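Local coordinates for protein MdcE (PDB 5VIP) that is the gamma subunit of a biotin-independent malonate decarboxylase and probably takes part in decarboxylating the malonyl group carried on the enzyme's acyl carrier protein, at residues A90-E93 / A94-A97. Residues are numbered along the deposited sequence; the frame is centred on the assembly and turned at random.
Sequences AVDE and ALEA
Asp92 and Glu96 sit one turn apart on the alpha-helix 81-97, their side chains lying side by side and pointing the same way off its surface. The contact is the i to i+3 and i to i+4 packing of the last two turns of this helix, which lies beside helix 127-143 and against strand 56-63 of the mixed sheet. Asp92 OD2 comes within 4.1 Å of Glu96 OE2, the two carboxylate planes turned 30° from each other. Such a pair of like charges should be unfavourable by itself, but each acid has an arginine: Asp92 OD1 forms a salt bridge with Arg140 of helix 127-143, and Glu96 OE1 with Arg99, just past the helix end. With CG beside its own backbone N (chi1 -64°), Glu96 brings CG within 3.2 Å of the backbone O of Asp92, and a bend at chi2 then carries its carboxylate up beside that of Asp92. On its other flank Asp92 meets Leu95, which slants across it with its methyl CD2 3.8 Å from OD1, so the oxygen bound to Arg140 also has an aliphatic neighbour; Leu95 itself touches Arg140.

Ala94 is buried on the sheet-facing side, its small CB 3.6 Å from Val91 O; the residue also touches Arg59 and Arg105. Glu93 leaves the helix extended, CG anti to the backbone N (chi1 174°), and forms salt bridges through OE1 with both Arg59 of strand 56-63 and Arg39, joining the helix to the sheet. Beneath these side chains run the main-chain bonds of the helix. The one from Ala94 N to Ala90 O is weak at 3.4 Å, and Ala90 O also accepts a weak bond from Arg59. Leu95 N makes a shorter one to Val91 O, 3.0 Å long.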
loop_
_atom_site.group_PDB
_atom_site.type_symbol
_atom_site.label_atom_id
_atom_site.label_comp_id
_atom_site.label_asym_id
_atom_site.label_seq_id
_atom_site.Cartn_x
_atom_site.Cartn_y
_atom_site.Cartn_z
ATOM N N ALA A 90 9.891 12.905 -5.245
ATOM C CA ALA A 90 9.652 13.346 -6.621
ATOM C C ALA A 90 8.175 13.653 -6.863
ATOM O O ALA A 90 7.833 14.607 -7.560
ATOM C CB ALA A 90 10.147 12.295 -7.621
ATOM N N VAL A 91 7.289 12.851 -6.284
ATOM C CA VAL A 91 5.867 13.123 -6.428
ATOM C C VAL A 91 5.467 14.365 -5.633
ATOM O O VAL A 91 4.748 15.235 -6.138
ATOM C CB VAL A 91 5.021 11.911 -5.996
ATOM C CG1 VAL A 91 3.548 12.282 -5.930
ATOM C CG2 VAL A 91 5.250 10.742 -6.988
ATOM N N ASP A 92 5.947 14.474 -4.397
ATOM C CA ASP A 92 5.608 15.649 -3.599
ATOM C C ASP A 92 6.152 16.937 -4.234
ATOM O O ASP A 92 5.550 18.002 -4.100
ATOM C CB ASP A 92 6.131 15.510 -2.168
ATOM C CG ASP A 92 5.289 16.275 -1.173
ATOM O OD1 ASP A 92 4.108 15.910 -0.994
ATOM O OD2 ASP A 92 5.799 17.254 -0.583
ATOM N N GLU A 93 7.286 16.829 -4.924
ATOM C CA GLU A 93 7.860 17.976 -5.629
ATOM C C GLU A 93 6.871 18.513 -6.666
ATOM O O GLU A 93 6.620 19.709 -6.727
ATOM C CB GLU A 93 9.184 17.602 -6.304
ATOM C CG GLU A 93 9.753 18.727 -7.168
ATOM C CD GLU A 93 11.024 18.338 -7.917
ATOM O OE1 GLU A 93 11.069 17.244 -8.524
ATOM O OE2 GLU A 93 11.983 19.140 -7.903
ATOM N N ALA A 94 6.304 17.620 -7.472
ATOM C CA ALA A 94 5.313 18.013 -8.465
ATOM C C ALA A 94 4.043 18.573 -7.818
ATOM O O ALA A 94 3.482 19.558 -8.295
ATOM C CB ALA A 94 4.971 16.830 -9.369
ATOM N N LEU A 95 3.593 17.943 -6.738
ATOM C CA LEU A 95 2.368 18.363 -6.057
ATOM C C LEU A 95 2.485 19.804 -5.548
ATOM O O LEU A 95 1.567 20.618 -5.720
ATOM C CB LEU A 95 2.056 17.402 -4.900
ATOM C CG LEU A 95 0.849 17.648 -3.989
ATOM C CD1 LEU A 95 -0.454 17.549 -4.768
ATOM C CD2 LEU A 95 0.846 16.659 -2.832
ATOM N N GLU A 96 3.628 20.115 -4.947
ATOM C CA GLU A 96 3.869 21.438 -4.379
ATOM C C GLU A 96 4.050 22.496 -5.463
ATOM O O GLU A 96 3.604 23.626 -5.311
ATOM C CB GLU A 96 5.094 21.400 -3.464
ATOM C CG GLU A 96 4.911 20.493 -2.242
ATOM C CD GLU A 96 3.835 20.995 -1.288
ATOM O OE1 GLU A 96 3.824 22.208 -0.996
ATOM O OE2 GLU A 96 3.001 20.183 -0.828
ATOM N N ALA A 97 4.696 22.119 -6.561
ATOM C CA ALA A 97 4.913 23.039 -7.678
ATOM C C ALA A 97 3.607 23.443 -8.369
ATOM O O ALA A 97 3.475 24.579 -8.828
ATOM C CB ALA A 97 5.872 22.418 -8.689
#